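Local atomic coordinates of extracellular invertase (Aspergillus kawachii, PDB entry 5XH8), a protein that acts as a beta-fructofuranosidase with high transfructosylation activity, releasing fructosyl units from sucrose-like substrates and probably passing them on to build fructooligosaccharides such as 1-kestose. Residues A96-S101 with L121-S126; G159-Y164 with F207-Y212. All coordinates share one frame; numbering follows the deposited sequence.

Contact 1: residues A96-S101 with L121-S126; sequences AVFDGS and LPIHWS
Phe98 reaches out from segment 96-101, on strand 96-103, to meet two aliphatic side chains of loop 121-126, Ile123 and Leu121, in a small apolar contact of the GH32 beta-propeller. Its strand is an edge strand of a four-stranded antiparallel blade, and the loop joins the next two strands, 112-118 and 134-140, of that blade. The closest approach is from Phe98 CE2 to Ile123 CD1, 4.0 Å, the ring and methyl reaching toward each other. Ile123 has CD1 extended away from CA (chi2 161°), which carries this methyl to the ring. Leu121 CD2 comes more loosely, 4.4 Å from Phe98 CZ, and both methyls lie obliquely to the aromatic plane. Val118 and Arg170 touch both Phe98 and Ile123. The Phe98 side chain lies about 3 Å from a bound glycerol, probably a crystallisation additive, and the next residue, Asp99, has its carboxylate near those of Asp41 and Asp171, probably near the sugar-binding pocket, as in GH32 enzymes. Farther along the loop, His124 NE2 and Trp125 NE1 both bond to Thr284 OG1. The His124 ring lies against one face of the Trp125 indole, while His124 ND1 is hydrogen-bonded to Ser126 OG at 2.7 Å.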
ATOM      1  N   ALA A  96     -10.112  -6.220   7.257  1.00 19.92           N
ATOM      2  CA  ALA A  96     -11.204  -6.946   6.611  1.00 20.64           C
ATOM      3  C   ALA A  96     -10.818  -7.507   5.255  1.00 19.80           C
ATOM      4  O   ALA A  96      -9.865  -7.018   4.601  1.00 19.50           O
ATOM      5  CB  ALA A  96     -12.433  -6.036   6.479  1.00 20.98           C
ATOM      6  N   VAL A  97     -11.563  -8.534   4.859  1.00 19.56           N
ATOM      7  CA  VAL A  97     -11.521  -9.084   3.525  1.00 19.98           C
ATOM      8  C   VAL A  97     -12.832  -8.697   2.862  1.00 19.86           C
ATOM      9  O   VAL A  97     -13.914  -9.095   3.328  1.00 19.53           O
ATOM     10  CB  VAL A  97     -11.410 -10.612   3.541  1.00 20.54           C
ATOM     11  CG1 VAL A  97     -11.649 -11.206   2.135  1.00 20.78           C
ATOM     12  CG2 VAL A  97     -10.055 -11.031   4.078  1.00 21.63           C
ATOM     13  N   PHE A  98     -12.730  -7.925   1.784  1.00 19.09           N
ATOM     14  CA  PHE A  98     -13.890  -7.540   0.975  1.00 19.17           C
ATOM     15  C   PHE A  98     -13.948  -8.429  -0.281  1.00 19.67           C
ATOM     16  O   PHE A  98     -13.186  -9.397  -0.418  1.00 19.31           O
ATOM     17  CB  PHE A  98     -13.825  -6.035   0.659  1.00 19.61           C
ATOM     18  CG  PHE A  98     -14.346  -5.108   1.760  1.00 20.40           C
ATOM     19  CD1 PHE A  98     -14.707  -5.564   3.054  1.00 20.88           C
ATOM     20  CD2 PHE A  98     -14.431  -3.743   1.506  1.00 19.77           C
ATOM     21  CE1 PHE A  98     -15.147  -4.662   4.023  1.00 21.94           C
ATOM     22  CE2 PHE A  98     -14.874  -2.850   2.482  1.00 21.27           C
ATOM     23  CZ  PHE A  98     -15.246  -3.306   3.730  1.00 21.02           C
ATOM     24  N   ASP A  99     -14.875  -8.132  -1.183  1.00 19.85           N
ATOM     25  CA  ASP A  99     -15.150  -9.001  -2.314  1.00 20.34           C
ATOM     26  C   ASP A  99     -13.932  -9.154  -3.232  1.00 20.29           C
ATOM     27  O   ASP A  99     -13.119  -8.248  -3.350  1.00 20.05           O
ATOM     28  CB  ASP A  99     -16.308  -8.434  -3.170  1.00 21.57           C
ATOM     29  CG  ASP A  99     -17.659  -8.444  -2.458  1.00 23.45           C
ATOM     30  OD1 ASP A  99     -17.838  -9.270  -1.532  1.00 25.23           O
ATOM     31  OD2 ASP A  99     -18.536  -7.629  -2.842  1.00 23.16           O
ATOM     32  N   GLY A 100     -13.868 -10.291  -3.910  1.00 19.36           N
ATOM     33  CA  GLY A 100     -12.906 -10.521  -4.963  1.00 20.64           C
ATOM     34  C   GLY A 100     -13.469 -11.477  -5.995  1.00 21.85           C
ATOM     35  O   GLY A 100     -14.562 -12.068  -5.797  1.00 21.54           O
ATOM     36  N   SER A 101     -12.708 -11.646  -7.078  1.00 20.66           N
ATOM     37  CA  SER A 101     -13.054 -12.571  -8.127  1.00 20.52           C
ATOM     38  C   SER A 101     -11.831 -13.387  -8.531  1.00 21.18           C
ATOM     39  O   SER A 101     -10.679 -13.038  -8.194  1.00 17.98           O
ATOM     40  CB  SER A 101     -13.649 -11.823  -9.330  1.00 21.60           C
ATOM     41  OG  SER A 101     -12.790 -10.795  -9.773  1.00 23.38           O
ATOM     42  N   LEU A 121     -11.037   1.292   8.610  1.00 22.73           N
ATOM     43  CA  LEU A 121     -12.485   1.471   8.653  1.00 24.47           C
ATOM     44  C   LEU A 121     -12.756   2.733   9.519  1.00 24.94           C
ATOM     45  O   LEU A 121     -11.923   3.092  10.332  1.00 24.66           O
ATOM     46  CB  LEU A 121     -13.144   0.243   9.283  1.00 25.10           C
ATOM     47  CG  LEU A 121     -13.237  -1.031   8.446  1.00 26.36           C
ATOM     48  CD1 LEU A 121     -13.827  -2.165   9.285  1.00 27.88           C
ATOM     49  CD2 LEU A 121     -14.105  -0.817   7.209  1.00 27.62           C
ATOM     50  N   PRO A 122     -13.879   3.429   9.336  1.00 26.76           N
ATOM     51  CA  PRO A 122     -14.977   3.059   8.411  1.00 25.73           C
ATOM     52  C   PRO A 122     -14.727   3.474   6.970  1.00 24.42           C
ATOM     53  O   PRO A 122     -13.887   4.311   6.703  1.00 22.61           O
ATOM     54  CB  PRO A 122     -16.169   3.853   8.968  1.00 26.53           C
ATOM     55  CG  PRO A 122     -15.549   5.067   9.559  1.00 26.44           C
ATOM     56  CD  PRO A 122     -14.223   4.609  10.157  1.00 27.15           C
ATOM     57  N   ILE A 123     -15.495   2.900   6.052  1.00 23.41           N
ATOM     58  CA  ILE A 123     -15.438   3.254   4.650  1.00 23.55           C
ATOM     59  C   ILE A 123     -16.884   3.464   4.219  1.00 25.02           C
ATOM     60  O   ILE A 123     -17.720   2.556   4.369  1.00 23.75           O
ATOM     61  CB  ILE A 123     -14.819   2.102   3.803  1.00 23.98           C
ATOM     62  CG1 ILE A 123     -13.396   1.736   4.287  1.00 22.77           C
ATOM     63  CG2 ILE A 123     -14.838   2.445   2.321  1.00 24.37           C
ATOM     64  CD1 ILE A 123     -12.971   0.361   3.821  1.00 23.24           C
ATOM     65  N   HIS A 124     -17.180   4.647   3.687  1.00 24.25           N
ATOM     66  CA  HIS A 124     -18.517   4.921   3.140  1.00 24.74           C
ATOM     67  C   HIS A 124     -18.492   6.102   2.175  1.00 23.24           C
ATOM     68  O   HIS A 124     -17.745   7.040   2.367  1.00 24.16           O
ATOM     69  CB  HIS A 124     -19.540   5.159   4.258  1.00 24.79           C
ATOM     70  CG  HIS A 124     -20.956   4.989   3.819  1.00 25.84           C
ATOM     71  ND1 HIS A 124     -21.790   6.059   3.572  1.00 25.57           N
ATOM     72  CD2 HIS A 124     -21.678   3.877   3.546  1.00 27.13           C
ATOM     73  CE1 HIS A 124     -22.974   5.615   3.195  1.00 27.56           C
ATOM     74  NE2 HIS A 124     -22.934   4.295   3.164  1.00 27.63           N
ATOM     75  N   TRP A 125     -19.318   6.035   1.143  1.00 23.45           N
ATOM     76  CA  TRP A 125     -19.391   7.083   0.135  1.00 25.57           C
ATOM     77  C   TRP A 125     -19.707   8.475   0.707  1.00 25.39           C
ATOM     78  O   TRP A 125     -19.260   9.471   0.156  1.00 25.50           O
ATOM     79  CB  TRP A 125     -20.398   6.719  -0.985  1.00 26.63           C
ATOM     80  CG  TRP A 125     -21.818   6.593  -0.532  1.00 27.14           C
ATOM     81  CD1 TRP A 125     -22.475   5.440  -0.225  1.00 28.34           C
ATOM     82  CD2 TRP A 125     -22.765   7.645  -0.359  1.00 28.78           C
ATOM     83  NE1 TRP A 125     -23.759   5.701   0.150  1.00 26.50           N
ATOM     84  CE2 TRP A 125     -23.973   7.048   0.082  1.00 29.18           C
ATOM     85  CE3 TRP A 125     -22.712   9.038  -0.504  1.00 30.66           C
ATOM     86  CZ2 TRP A 125     -25.119   7.799   0.378  1.00 29.15           C
ATOM     87  CZ3 TRP A 125     -23.861   9.787  -0.212  1.00 29.88           C
ATOM     88  CH2 TRP A 125     -25.039   9.160   0.234  1.00 29.58           C
ATOM     89  N   SER A 126     -20.465   8.508   1.804  1.00 26.13           N
ATOM     90  CA  SER A 126     -20.938   9.742   2.423  1.00 27.85           C
ATOM     91  C   SER A 126     -19.937  10.459   3.312  1.00 28.64           C
ATOM     92  O   SER A 126     -20.238  11.539   3.764  1.00 26.10           O
ATOM     93  CB  SER A 126     -22.185   9.463   3.263  1.00 27.38           C
ATOM     94  OG  SER A 126     -21.898   8.665   4.398  1.00 26.07           O
TER

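Contact 2: residues G159-Y164 with F207-Y212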
ATOM      1  N   GLY A 159      -3.751   1.444  -4.631  1.00 26.59           N
ATOM      2  CA  GLY A 159      -4.728   2.487  -4.429  1.00 25.48           C
ATOM      3  C   GLY A 159      -5.211   2.927  -5.774  1.00 25.85           C
ATOM      4  O   GLY A 159      -4.785   2.364  -6.800  1.00 23.66           O
ATOM      5  N   PRO A 160      -6.110   3.920  -5.777  1.00 26.05           N
ATOM      6  CA  PRO A 160      -6.680   4.412  -7.014  1.00 26.04           C
ATOM      7  C   PRO A 160      -5.687   5.283  -7.780  1.00 25.89           C
ATOM      8  O   PRO A 160      -4.630   5.587  -7.259  1.00 24.57           O
ATOM      9  CB  PRO A 160      -7.884   5.221  -6.544  1.00 25.41           C
ATOM     10  CG  PRO A 160      -7.563   5.648  -5.175  1.00 25.46           C
ATOM     11  CD  PRO A 160      -6.664   4.603  -4.594  1.00 25.75           C
ATOM     12  N   PRO A 161      -6.039   5.696  -9.003  1.00 26.63           N
ATOM     13  CA  PRO A 161      -5.150   6.573  -9.772  1.00 27.36           C
ATOM     14  C   PRO A 161      -4.775   7.834  -9.011  1.00 27.12           C
ATOM     15  O   PRO A 161      -5.512   8.267  -8.094  1.00 25.37           O
ATOM     16  CB  PRO A 161      -5.960   6.887 -11.040  1.00 28.27           C
ATOM     17  CG  PRO A 161      -6.862   5.690 -11.204  1.00 27.52           C
ATOM     18  CD  PRO A 161      -7.218   5.285  -9.795  1.00 28.26           C
ATOM     19  N   PHE A 162      -3.601   8.357  -9.349  1.00 26.59           N
ATOM     20  CA  PHE A 162      -2.948   9.429  -8.604  1.00 28.06           C
ATOM     21  C   PHE A 162      -3.898  10.566  -8.220  1.00 28.74           C
ATOM     22  O   PHE A 162      -4.540  11.168  -9.079  1.00 30.06           O
ATOM     23  CB  PHE A 162      -1.773   9.994  -9.424  1.00 29.14           C
ATOM     24  CG  PHE A 162      -1.032  11.111  -8.728  1.00 29.78           C
ATOM     25  CD1 PHE A 162      -0.201  10.833  -7.656  1.00 29.03           C
ATOM     26  CD2 PHE A 162      -1.205  12.441  -9.121  1.00 30.39           C
ATOM     27  CE1 PHE A 162       0.478  11.841  -6.986  1.00 30.64           C
ATOM     28  CE2 PHE A 162      -0.534  13.470  -8.457  1.00 32.48           C
ATOM     29  CZ  PHE A 162       0.314  13.162  -7.388  1.00 32.21           C
ATOM     30  N   ALA A 163      -3.985  10.842  -6.921  1.00 28.72           N
ATOM     31  CA  ALA A 163      -4.792  11.939  -6.366  1.00 28.73           C
ATOM     32  C   ALA A 163      -6.313  11.852  -6.581  1.00 29.48           C
ATOM     33  O   ALA A 163      -7.025  12.834  -6.320  1.00 27.49           O
ATOM     34  CB  ALA A 163      -4.253  13.294  -6.837  1.00 29.15           C
ATOM     35  N   TYR A 164      -6.833  10.692  -6.994  1.00 28.93           N
ATOM     36  CA  TYR A 164      -8.290  10.529  -7.111  1.00 29.39           C
ATOM     37  C   TYR A 164      -8.887  10.466  -5.712  1.00 28.79           C
ATOM     38  O   TYR A 164      -8.397   9.726  -4.856  1.00 28.82           O
ATOM     39  CB  TYR A 164      -8.644   9.263  -7.888  1.00 31.69           C
ATOM     40  CG  TYR A 164      -8.575   9.381  -9.400  1.00 32.28           C
ATOM     41  CD1 TYR A 164      -7.737  10.317 -10.037  1.00 34.64           C
ATOM     42  CD2 TYR A 164      -9.343   8.537 -10.209  1.00 32.81           C
ATOM     43  CE1 TYR A 164      -7.669  10.398 -11.431  1.00 33.53           C
ATOM     44  CE2 TYR A 164      -9.276   8.610 -11.610  1.00 32.74           C
ATOM     45  CZ  TYR A 164      -8.444   9.546 -12.213  1.00 33.71           C
ATOM     46  OH  TYR A 164      -8.368   9.649 -13.593  1.00 36.44           O
ATOM     47  N   PHE A 207     -13.843   1.823 -12.606  1.00 26.85           N
ATOM     48  CA  PHE A 207     -12.471   2.043 -13.006  1.00 25.74           C
ATOM     49  C   PHE A 207     -11.990   0.783 -13.702  1.00 25.45           C
ATOM     50  O   PHE A 207     -12.059  -0.302 -13.111  1.00 24.66           O
ATOM     51  CB  PHE A 207     -11.616   2.318 -11.767  1.00 26.74           C
ATOM     52  CG  PHE A 207     -12.121   3.449 -10.925  1.00 26.11           C
ATOM     53  CD1 PHE A 207     -11.813   4.774 -11.254  1.00 26.82           C
ATOM     54  CD2 PHE A 207     -12.920   3.207  -9.832  1.00 25.45           C
ATOM     55  CE1 PHE A 207     -12.283   5.820 -10.484  1.00 25.08           C
ATOM     56  CE2 PHE A 207     -13.389   4.243  -9.057  1.00 25.02           C
ATOM     57  CZ  PHE A 207     -13.074   5.553  -9.387  1.00 25.40           C
ATOM     58  N   LEU A 208     -11.473   0.923 -14.933  1.00 24.79           N
ATOM     59  CA  LEU A 208     -11.128  -0.220 -15.791  1.00 24.97           C
ATOM     60  C   LEU A 208      -9.625  -0.386 -15.849  1.00 25.59           C
ATOM     61  O   LEU A 208      -8.903   0.614 -15.942  1.00 27.71           O
ATOM     62  CB  LEU A 208     -11.704  -0.025 -17.211  1.00 27.17           C
ATOM     63  CG  LEU A 208     -11.437  -1.124 -18.259  1.00 27.54           C
ATOM     64  CD1 LEU A 208     -12.113  -2.439 -17.869  1.00 26.92           C
ATOM     65  CD2 LEU A 208     -11.887  -0.681 -19.657  1.00 27.87           C
ATOM     66  N   TYR A 209      -9.168  -1.641 -15.796  1.00 25.77           N
ATOM     67  CA  TYR A 209      -7.759  -1.996 -15.882  1.00 25.87           C
ATOM     68  C   TYR A 209      -7.538  -3.189 -16.785  1.00 25.93           C
ATOM     69  O   TYR A 209      -8.428  -4.010 -16.965  1.00 25.88           O
ATOM     70  CB  TYR A 209      -7.192  -2.375 -14.479  1.00 25.67           C
ATOM     71  CG  TYR A 209      -7.211  -1.275 -13.465  1.00 24.26           C
ATOM     72  CD1 TYR A 209      -8.390  -0.928 -12.814  1.00 24.44           C
ATOM     73  CD2 TYR A 209      -6.055  -0.582 -13.138  1.00 24.80           C
ATOM     74  CE1 TYR A 209      -8.414   0.093 -11.886  1.00 25.28           C
ATOM     75  CE2 TYR A 209      -6.071   0.435 -12.203  1.00 24.24           C
ATOM     76  CZ  TYR A 209      -7.259   0.754 -11.573  1.00 25.12           C
ATOM     77  OH  TYR A 209      -7.301   1.768 -10.667  1.00 27.86           O
ATOM     78  N   ARG A 210      -6.322  -3.334 -17.304  1.00 26.84           N
ATOM     79  CA  ARG A 210      -5.938  -4.589 -17.964  1.00 27.08           C
ATOM     80  C   ARG A 210      -4.638  -5.079 -17.395  1.00 26.37           C
ATOM     81  O   ARG A 210      -3.824  -4.277 -16.953  1.00 27.53           O
ATOM     82  CB  ARG A 210      -5.844  -4.422 -19.481  1.00 28.58           C
ATOM     83  CG  ARG A 210      -4.715  -3.553 -20.003  1.00 29.91           C
ATOM     84  CD  ARG A 210      -4.714  -3.548 -21.534  1.00 32.27           C
ATOM     85  NE  ARG A 210      -3.795  -2.538 -22.016  1.00 33.39           N
ATOM     86  CZ  ARG A 210      -3.649  -2.145 -23.286  1.00 34.61           C
ATOM     87  NH1 ARG A 210      -4.371  -2.664 -24.277  1.00 34.47           N
ATOM     88  NH2 ARG A 210      -2.750  -1.213 -23.562  1.00 34.01           N
ATOM     89  N   GLN A 211      -4.438  -6.394 -17.408  1.00 27.66           N
ATOM     90  CA  GLN A 211      -3.178  -6.967 -16.968  1.00 30.37           C
ATOM     91  C   GLN A 211      -2.062  -6.419 -17.865  1.00 32.43           C
ATOM     92  O   GLN A 211      -2.255  -6.234 -19.067  1.00 28.94           O
ATOM     93  CB  GLN A 211      -3.192  -8.506 -16.980  1.00 30.62           C
ATOM     94  CG  GLN A 211      -3.156  -9.148 -18.336  1.00 31.21           C
ATOM     95  CD  GLN A 211      -3.056 -10.656 -18.292  1.00 29.47           C
ATOM     96  OE1 GLN A 211      -2.129 -11.243 -17.725  1.00 32.37           O
ATOM     97  NE2 GLN A 211      -3.978 -11.288 -18.927  1.00 27.59           N
ATOM     98  N   TYR A 212      -0.943  -6.100 -17.250  1.00 31.61           N
ATOM     99  CA  TYR A 212       0.213  -5.548 -17.942  1.00 34.68           C
ATOM    100  C   TYR A 212       1.246  -6.649 -18.215  1.00 36.77           C
ATOM    101  O   TYR A 212       1.955  -6.619 -19.216  1.00 36.37           O
ATOM    102  CB  TYR A 212       0.816  -4.456 -17.065  1.00 36.54           C
ATOM    103  CG  TYR A 212       1.943  -3.682 -17.700  1.00 38.40           C
ATOM    104  CD1 TYR A 212       1.679  -2.740 -18.703  1.00 40.07           C
ATOM    105  CD2 TYR A 212       3.267  -3.858 -17.281  1.00 38.85           C
ATOM    106  CE1 TYR A 212       2.698  -2.012 -19.288  1.00 40.75           C
ATOM    107  CE2 TYR A 212       4.298  -3.122 -17.851  1.00 40.61           C
ATOM    108  CZ  TYR A 212       4.000  -2.203 -18.853  1.00 41.55           C
ATOM    109  OH  TYR A 212       4.990  -1.467 -19.440  1.00 47.50           O
TER
HETATM  110  O   HOH W   1      -5.215   2.577  -9.408  1.00 28.87           O
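A single water joins the two segments, held by Gly159 O at 2.7 Å and by Tyr209 OH at 2.6 Å. It donates to the Gly159 carbonyl, and no direct hydrogen bond crosses between the segments. The Tyr209 hydroxyl also lies against the pyrrolidine of Pro161, with OH 3.6 Å from Pro161 CD and CG slightly farther. Tyr209 has CG opposite its carbonyl carbon (chi1 -63°), a setting that sends the phenol from the strand toward the loop. Residues 207-211 belong to strand 203-211, the third of a four-stranded antiparallel blade of the propeller, whereas 159-164 lies in the connection from the preceding blade into strand 166-176. That connection bends through a type II turn, Pro161 to Tyr164, closed by Tyr164 N donating to Pro161 O over 3.0 Å. Ala163 takes the positive phi of the turn, 63°. Folding back in this way places Pro161 CB 3.6 Å above the centre of the Tyr164 ring, a CH-pi contact within the loop. Tyr164 then turns its edge to Phe207: Tyr164 CD2 lies 4.0 Å from Phe207 CE1, near the plane of the Tyr164 ring, and the two side chains pass alongside, pointing opposite ways. Tyr221 of the neighbouring strand 219-227 touches Pro161, Tyr164 and Phe207, and its ring meets that of Tyr209. The turn and the end of segment 207-212 also meet the second subunit: Phe162 packs edge-to-face with Tyr212 of the second subunit, and Tyr212 with Phe162 of that subunit.

How the contacts relate
Contacts 1 and 2 follow one another along the chain and fall in successive blades of the GH32 propeller, their centres about 17 Å apart, without touching. Contact 1 joins a strand to a loop of its own blade, at the surface and beside bound glycerol; contact 2 joins an inter-blade connection to a strand of the next blade, is partly buried, and lies farther from the chain's centre, where the second subunit is met. Strand 166-176 borders both: Arg170 touches the side chains of contact 1, Phe169 those of contact 2. Contact 1 is purely apolar across its segments, whereas contact 2 adds a bridging water to its ring and proline packing.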